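Heme utilization carrier protein (Escherichia coli O157:H7, PDB 6U9J) probably carries heme in the cytosol as part of heme utilization, in a system linked to anaerobic heme degradation. Local coordinates at residues 3-7 and 28-34; 105-109 and 150-154. The contacts are given in a common frame with arbitrary orientation. Numbering follows the deposited sequence.

Contact 1: residues 3-7 and 28-34; sequences LQEFL and EVVRNLP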
ATOM      1  N   LEU A   3      28.903   3.450 -11.467  1.00 51.81           N
ATOM      2  CA  LEU A   3      27.595   3.869 -10.973  1.00 45.57           C
ATOM      3  C   LEU A   3      27.613   5.313 -10.494  1.00 36.70           C
ATOM      4  O   LEU A   3      26.727   6.103 -10.847  1.00 42.06           O
ATOM      5  CB  LEU A   3      27.136   2.934  -9.855  1.00 39.23           C
ATOM      6  CG  LEU A   3      25.848   3.343  -9.135  1.00 36.27           C
ATOM      7  CD1 LEU A   3      24.666   3.367 -10.088  1.00 32.47           C
ATOM      8  CD2 LEU A   3      25.585   2.401  -7.958  1.00 31.72           C
ATOM      9  N   GLN A   4      28.616   5.682  -9.691  1.00 42.98           N
ATOM     10  CA  GLN A   4      28.651   7.035  -9.153  1.00 43.19           C
ATOM     11  C   GLN A   4      28.860   8.057 -10.266  1.00 53.54           C
ATOM     12  O   GLN A   4      28.218   9.110 -10.279  1.00 46.83           O
ATOM     13  CB  GLN A   4      29.748   7.168  -8.099  1.00 55.23           C
ATOM     14  CG  GLN A   4      29.479   8.302  -7.118  1.00 57.09           C
ATOM     15  CD  GLN A   4      30.698   9.160  -6.834  1.00 70.45           C
ATOM     16  OE1 GLN A   4      31.835   8.682  -6.847  1.00 83.03           O
ATOM     17  NE2 GLN A   4      30.465  10.442  -6.584  1.00 74.91           N
ATOM     18  N   GLU A   5      29.748   7.756 -11.215  1.00 51.34           N
ATOM     19  CA  GLU A   5      29.939   8.651 -12.353  1.00 49.97           C
ATOM     20  C   GLU A   5      28.650   8.795 -13.151  1.00 43.75           C
ATOM     21  O   GLU A   5      28.284   9.905 -13.553  1.00 44.10           O
ATOM     22  CB  GLU A   5      31.079   8.135 -13.235  1.00 59.26           C
ATOM     23  CG  GLU A   5      32.410   8.014 -12.502  1.00 69.75           C
ATOM     24  CD  GLU A   5      33.530   7.491 -13.389  1.00 85.72           C
ATOM     25  OE1 GLU A   5      34.713   7.724 -13.053  1.00 80.66           O
ATOM     26  OE2 GLU A   5      33.230   6.846 -14.416  1.00 84.18           O
ATOM     27  N   PHE A   6      27.934   7.689 -13.365  1.00 41.01           N
ATOM     28  CA  PHE A   6      26.672   7.750 -14.095  1.00 38.56           C
ATOM     29  C   PHE A   6      25.660   8.646 -13.390  1.00 46.41           C
ATOM     30  O   PHE A   6      24.909   9.376 -14.046  1.00 35.92           O
ATOM     31  CB  PHE A   6      26.110   6.340 -14.272  1.00 29.43           C
ATOM     32  CG  PHE A   6      24.767   6.297 -14.953  1.00 41.19           C
ATOM     33  CD1 PHE A   6      24.650   6.579 -16.304  1.00 40.21           C
ATOM     34  CD2 PHE A   6      23.621   5.968 -14.241  1.00 42.11           C
ATOM     35  CE1 PHE A   6      23.418   6.542 -16.932  1.00 41.53           C
ATOM     36  CE2 PHE A   6      22.386   5.928 -14.862  1.00 37.53           C
ATOM     37  CZ  PHE A   6      22.284   6.213 -16.211  1.00 50.46           C
ATOM     38  N   LEU A   7      25.624   8.613 -12.054  1.00 38.24           N
ATOM     39  CA  LEU A   7      24.612   9.370 -11.328  1.00 36.90           C
ATOM     40  C   LEU A   7      24.936  10.854 -11.212  1.00 46.48           C
ATOM     41  O   LEU A   7      24.034  11.645 -10.909  1.00 45.49           O
ATOM     42  CB  LEU A   7      24.407   8.780  -9.931  1.00 37.99           C
ATOM     43  CG  LEU A   7      23.690   7.430  -9.920  1.00 30.31           C
ATOM     44  CD1 LEU A   7      23.653   6.847  -8.503  1.00 25.40           C
ATOM     45  CD2 LEU A   7      22.293   7.576 -10.497  1.00 27.35           C
ATOM     46  N   GLU A  28      22.110   0.932  -2.896  1.00 27.85           N
ATOM     47  CA  GLU A  28      23.424   1.279  -3.428  1.00 28.26           C
ATOM     48  C   GLU A  28      23.336   2.426  -4.430  1.00 30.21           C
ATOM     49  O   GLU A  28      24.214   3.291  -4.458  1.00 26.72           O
ATOM     50  CB  GLU A  28      24.090   0.058  -4.060  1.00 37.19           C
ATOM     51  CG  GLU A  28      25.589   0.244  -4.263  1.00 40.88           C
ATOM     52  CD  GLU A  28      26.344   0.350  -2.945  1.00 51.81           C
ATOM     53  OE1 GLU A  28      27.330   1.118  -2.880  1.00 52.07           O
ATOM     54  OE2 GLU A  28      25.945  -0.326  -1.972  1.00 43.96           O
ATOM     55  N   VAL A  29      22.275   2.466  -5.239  1.00 23.96           N
ATOM     56  CA  VAL A  29      22.069   3.608  -6.131  1.00 24.12           C
ATOM     57  C   VAL A  29      21.890   4.887  -5.322  1.00 25.32           C
ATOM     58  O   VAL A  29      22.505   5.920  -5.606  1.00 24.91           O
ATOM     59  CB  VAL A  29      20.864   3.362  -7.050  1.00 23.43           C
ATOM     60  CG1 VAL A  29      20.511   4.635  -7.839  1.00 24.51           C
ATOM     61  CG2 VAL A  29      21.141   2.194  -7.979  1.00 31.36           C
ATOM     62  N   VAL A  30      21.042   4.833  -4.293  1.00 22.01           N
ATOM     63  CA  VAL A  30      20.757   6.036  -3.521  1.00 22.76           C
ATOM     64  C   VAL A  30      22.021   6.564  -2.851  1.00 22.80           C
ATOM     65  O   VAL A  30      22.224   7.779  -2.754  1.00 24.00           O
ATOM     66  CB  VAL A  30      19.635   5.751  -2.505  1.00 18.87           C
ATOM     67  CG1 VAL A  30      19.602   6.825  -1.438  1.00 22.44           C
ATOM     68  CG2 VAL A  30      18.294   5.687  -3.240  1.00 20.40           C
ATOM     69  N   ARG A  31      22.879   5.663  -2.362  1.00 23.45           N
ATOM     70  CA  ARG A  31      24.121   6.086  -1.719  1.00 25.98           C
ATOM     71  C   ARG A  31      25.002   6.883  -2.664  1.00 32.14           C
ATOM     72  O   ARG A  31      25.738   7.773  -2.224  1.00 35.58           O
ATOM     73  CB  ARG A  31      24.899   4.871  -1.224  1.00 27.03           C
ATOM     74  CG  ARG A  31      24.301   4.179  -0.030  1.00 27.27           C
ATOM     75  CD  ARG A  31      25.283   3.141   0.480  1.00 31.60           C
ATOM     76  NE  ARG A  31      24.726   2.334   1.555  1.00 29.64           N
ATOM     77  CZ  ARG A  31      24.713   2.697   2.833  1.00 31.59           C
ATOM     78  NH1 ARG A  31      24.189   1.886   3.738  1.00 34.19           N
ATOM     79  NH2 ARG A  31      25.222   3.867   3.203  1.00 34.33           N
ATOM     80  N   ASN A  32      24.943   6.579  -3.955  1.00 30.42           N
ATOM     81  CA  ASN A  32      25.812   7.192  -4.947  1.00 29.07           C
ATOM     82  C   ASN A  32      25.191   8.408  -5.616  1.00 31.76           C
ATOM     83  O   ASN A  32      25.801   8.982  -6.524  1.00 31.75           O
ATOM     84  CB  ASN A  32      26.209   6.148  -5.988  1.00 31.99           C
ATOM     85  CG  ASN A  32      27.207   5.155  -5.445  1.00 38.67           C
ATOM     86  OD1 ASN A  32      28.393   5.460  -5.322  1.00 41.82           O
ATOM     87  ND2 ASN A  32      26.734   3.965  -5.102  1.00 40.40           N
ATOM     88  N   LEU A  33      24.007   8.823  -5.177  1.00 28.93           N
ATOM     89  CA  LEU A  33      23.401  10.045  -5.677  1.00 29.56           C
ATOM     90  C   LEU A  33      24.210  11.265  -5.236  1.00 26.98           C
ATOM     91  O   LEU A  33      24.894  11.233  -4.209  1.00 34.02           O
ATOM     92  CB  LEU A  33      21.967  10.174  -5.163  1.00 22.36           C
ATOM     93  CG  LEU A  33      20.917   9.271  -5.810  1.00 25.86           C
ATOM     94  CD1 LEU A  33      19.595   9.382  -5.067  1.00 25.91           C
ATOM     95  CD2 LEU A  33      20.748   9.626  -7.281  1.00 27.36           C
ATOM     96  N   PRO A  34      24.146  12.362  -5.996  1.00 31.84           N
ATOM     97  CA  PRO A  34      24.831  13.585  -5.549  1.00 33.23           C
ATOM     98  C   PRO A  34      24.216  14.211  -4.310  1.00 37.03           C
ATOM     99  O   PRO A  34      24.927  14.898  -3.568  1.00 37.89           O
ATOM    100  CB  PRO A  34      24.724  14.521  -6.761  1.00 33.66           C
ATOM    101  CG  PRO A  34      23.662  13.939  -7.630  1.00 38.21           C
ATOM    102  CD  PRO A  34      23.655  12.463  -7.378  1.00 30.98           C
TER
HETATM  103  O   HOH W   1      27.082  10.806  -7.863  1.00 41.83           O

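Contact 2: residues 105-109 and 150-154; sequences ALIER and FHTLA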
ATOM      1  N   ALA A 105      16.724   6.914   3.842  1.00 16.27           N
ATOM      2  CA  ALA A 105      17.422   7.936   3.070  1.00 16.51           C
ATOM      3  C   ALA A 105      16.528   9.141   2.846  1.00 16.37           C
ATOM      4  O   ALA A 105      15.330   9.002   2.600  1.00 17.65           O
ATOM      5  CB  ALA A 105      17.901   7.401   1.717  1.00 17.41           C
ATOM      6  N   LEU A 106      17.118  10.328   2.927  1.00 17.59           N
ATOM      7  CA  LEU A 106      16.488  11.551   2.454  1.00 16.97           C
ATOM      8  C   LEU A 106      17.142  11.909   1.131  1.00 17.54           C
ATOM      9  O   LEU A 106      18.372  11.961   1.045  1.00 19.73           O
ATOM     10  CB  LEU A 106      16.649  12.697   3.456  1.00 18.10           C
ATOM     11  CG  LEU A 106      15.589  12.759   4.570  1.00 18.67           C
ATOM     12  CD1 LEU A 106      15.659  11.542   5.475  1.00 19.26           C
ATOM     13  CD2 LEU A 106      15.728  14.042   5.389  1.00 20.28           C
ATOM     14  N   ILE A 107      16.322  12.115   0.101  1.00 15.76           N
ATOM     15  CA  ILE A 107      16.798  12.314  -1.265  1.00 16.01           C
ATOM     16  C   ILE A 107      16.207  13.582  -1.859  1.00 16.96           C
ATOM     17  O   ILE A 107      15.010  13.843  -1.735  1.00 17.66           O
ATOM     18  CB  ILE A 107      16.425  11.107  -2.150  1.00 16.60           C
ATOM     19  CG1 ILE A 107      17.078   9.837  -1.607  1.00 21.53           C
ATOM     20  CG2 ILE A 107      16.834  11.377  -3.621  1.00 22.17           C
ATOM     21  CD1 ILE A 107      16.435   8.560  -2.119  1.00 29.15           C
ATOM     22  N   GLU A 108      17.045  14.349  -2.558  1.00 19.44           N
ATOM     23  CA  GLU A 108      16.582  15.438  -3.406  1.00 22.21           C
ATOM     24  C   GLU A 108      17.130  15.208  -4.802  1.00 20.97           C
ATOM     25  O   GLU A 108      18.325  14.943  -4.963  1.00 24.08           O
ATOM     26  CB  GLU A 108      17.034  16.801  -2.882  1.00 23.94           C
ATOM     27  CG  GLU A 108      16.448  17.135  -1.520  1.00 24.00           C
ATOM     28  CD  GLU A 108      17.024  18.420  -0.952  1.00 32.51           C
ATOM     29  OE1 GLU A 108      17.928  18.341  -0.096  1.00 41.34           O
ATOM     30  OE2 GLU A 108      16.576  19.508  -1.376  1.00 34.18           O
ATOM     31  N   ARG A 109      16.255  15.264  -5.797  1.00 19.44           N
ATOM     32  CA  ARG A 109      16.711  15.134  -7.179  1.00 19.83           C
ATOM     33  C   ARG A 109      15.647  15.691  -8.106  1.00 21.44           C
ATOM     34  O   ARG A 109      14.549  16.058  -7.689  1.00 24.55           O
ATOM     35  CB  ARG A 109      17.014  13.670  -7.522  1.00 21.81           C
ATOM     36  CG  ARG A 109      15.801  12.762  -7.389  1.00 22.13           C
ATOM     37  CD  ARG A 109      16.138  11.319  -7.740  1.00 29.32           C
ATOM     38  NE  ARG A 109      16.540  11.204  -9.142  1.00 43.32           N
ATOM     39  CZ  ARG A 109      15.861  10.548 -10.082  1.00 43.55           C
ATOM     40  NH1 ARG A 109      16.324  10.520 -11.327  1.00 39.39           N
ATOM     41  NH2 ARG A 109      14.735   9.911  -9.786  1.00 37.62           N
ATOM     42  N   PHE A 150      12.353  19.700   5.757  1.00 15.84           N
ATOM     43  CA  PHE A 150      13.100  18.546   5.274  1.00 16.42           C
ATOM     44  C   PHE A 150      14.606  18.789   5.377  1.00 18.65           C
ATOM     45  O   PHE A 150      15.359  17.919   5.828  1.00 17.74           O
ATOM     46  CB  PHE A 150      12.632  18.258   3.834  1.00 17.83           C
ATOM     47  CG  PHE A 150      13.374  17.175   3.105  1.00 16.57           C
ATOM     48  CD1 PHE A 150      14.552  17.459   2.410  1.00 19.21           C
ATOM     49  CD2 PHE A 150      12.837  15.901   3.001  1.00 18.43           C
ATOM     50  CE1 PHE A 150      15.205  16.462   1.706  1.00 22.92           C
ATOM     51  CE2 PHE A 150      13.489  14.906   2.290  1.00 19.34           C
ATOM     52  CZ  PHE A 150      14.667  15.188   1.642  1.00 22.01           C
ATOM     53  N   HIS A 151      15.069  19.979   4.961  1.00 16.68           N
ATOM     54  CA  HIS A 151      16.489  20.295   5.078  1.00 20.03           C
ATOM     55  C   HIS A 151      16.946  20.338   6.531  1.00 20.80           C
ATOM     56  O   HIS A 151      18.071  19.927   6.845  1.00 21.17           O
ATOM     57  CB  HIS A 151      16.779  21.630   4.407  1.00 18.46           C
ATOM     58  CG  HIS A 151      16.759  21.560   2.918  1.00 19.54           C
ATOM     59  ND1 HIS A 151      16.352  22.616   2.134  1.00 23.06           N
ATOM     60  CD2 HIS A 151      17.092  20.560   2.069  1.00 20.02           C
ATOM     61  CE1 HIS A 151      16.436  22.269   0.862  1.00 21.30           C
ATOM     62  NE2 HIS A 151      16.894  21.035   0.791  1.00 20.99           N
ATOM     63  N   THR A 152      16.092  20.836   7.426  1.00 19.09           N
ATOM     64  CA  THR A 152      16.432  20.826   8.851  1.00 22.92           C
ATOM     65  C   THR A 152      16.609  19.402   9.371  1.00 25.59           C
ATOM     66  O   THR A 152      17.547  19.120  10.126  1.00 21.08           O
ATOM     67  CB  THR A 152      15.357  21.576   9.636  1.00 20.52           C
ATOM     68  OG1 THR A 152      15.377  22.954   9.251  1.00 27.96           O
ATOM     69  CG2 THR A 152      15.599  21.483  11.139  1.00 26.43           C
ATOM     70  N   LEU A 153      15.736  18.487   8.958  1.00 19.61           N
ATOM     71  CA  LEU A 153      15.869  17.100   9.400  1.00 19.52           C
ATOM     72  C   LEU A 153      17.132  16.464   8.837  1.00 18.90           C
ATOM     73  O   LEU A 153      17.860  15.771   9.555  1.00 20.64           O
ATOM     74  CB  LEU A 153      14.641  16.296   8.988  1.00 18.99           C
ATOM     75  CG  LEU A 153      14.693  14.773   9.203  1.00 16.45           C
ATOM     76  CD1 LEU A 153      14.910  14.377  10.684  1.00 17.02           C
ATOM     77  CD2 LEU A 153      13.418  14.133   8.663  1.00 19.15           C
ATOM     78  N   ALA A 154      17.432  16.709   7.556  1.00 18.56           N
ATOM     79  CA  ALA A 154      18.634  16.125   6.982  1.00 19.25           C
ATOM     80  C   ALA A 154      19.882  16.607   7.715  1.00 24.84           C
ATOM     81  O   ALA A 154      20.797  15.819   7.979  1.00 24.96           O
ATOM     82  CB  ALA A 154      18.725  16.462   5.493  1.00 19.56           C
TER

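Contact 1: residues 3-7 and 28-34
The short helix 3-7 lies against the last turn of helix 26-31 and the residues that leave it, and the backbones come near enough for one water to join them: the CA atoms of Q4 and N32 are 5.1 Å apart, those of L7 and L33 5.8 Å. At N32 the helical bonding tightens, its N lying 3.0 Å from V29 O in a hydrogen bond while the one to E28 O is weak at 3.4 Å; L33, with psi at 154°, turns the chain out of the helix. L3 and L7, one turn apart, both point toward 28-34. L7 buries most: its CD1 is 3.9 Å from V29 CG1, 3.7 Å from N32 CB and 3.3 Å from V29 O, and its CD2 meets L33 CD2 at 4.1 Å. L3 CD1 reaches V29 CG2 at 4.3 Å. N32 fills the space between the helices, held by its own segment: its ND2 donates to E28 O at 2.7 Å, which leaves ND2 3.5 Å from L3 CD2 and OD1 3.5 Å from Q4 CB. P34 CD rests 3.6 Å from L7 O. On the Q4 side the water donates to Q4 O at 3.2 Å and to N32 O at 2.6 Å. Helix 15-22 adds to the apolar cluster, with Y22 on L3, A19 on V29 and L15 on L33. Two leucines and a water thus attach the N-terminal helix to the helical layer: an apolar inner side, and a polar seam where the water links two carbonyl acceptors that cannot bond each other.

Contact 2: residues 105-109 and 150-154
A histidine-carboxylate hydrogen bond ties helix 144-157 to the face of the sheet: H151 NE2 donates to E108 OE2 at 2.7 Å, with the oxygen near the plane of the imidazole ring. The CA-to-CB bond of H151 points away from the strand, yet with chi1 at -74° the ring swings back to meet the carboxylate. Next to this polar pair, F150 projects from the helix toward the strand and fits between L106 and E108, two residues apart and on the same face. L106 CD2 sits over the ring of F150 in a CH-pi contact, 4.1 Å from its centroid and 17° off the normal, while L106 CB touches F150 CZ at 3.7 Å. From the other neighbour, E108 CG approaches F150 CE1 at 3.5 Å, so the glutamate lends its methylene to the apolar layer and its carboxylate to H151. The same L106 CD2 lies 4.0 Å from L153 CD2 and 3.9 Å from A154 CB. I107 points to the opposite face, where V30 and L33 cover it, though its O comes within 3.7 Å of F150 CZ. The axes of the two short segments pass 9.9 Å apart, and their directions differ by 132°, so segment 150-154 runs obliquely to strand segment 105-109. W54, from a loop, also packs on L153. Most of the contact is apolar, gathered around F150 and L106; the E108-H151 bond, at the more exposed margin, adds a directional polar link between strand and helix.

How the contacts relate
Contact 1 closes before contact 2 opens along the chain, and their centres are about 16 Å apart. Strand 103-111, next to strand 36-40, outermost within this chain in the six-stranded antiparallel sheet, connects them: one of its faces receives the C-terminal helix 144-157 in contact 2, the other V30 and L33 of segment 28-34, against which helix 3-7 packs in contact 1. The two contacts touch directly, V30 CG2 meeting I107 CD1 at 3.6 Å, V30 CG1 meeting A105 CB at 3.6 Å and L33 CD1 meeting I107 CG2 at 3.7 Å. Helix 3-7, by way of 28-34, and the C-terminal helix are thereby joined through one strand of the ChuX/HutX family fold.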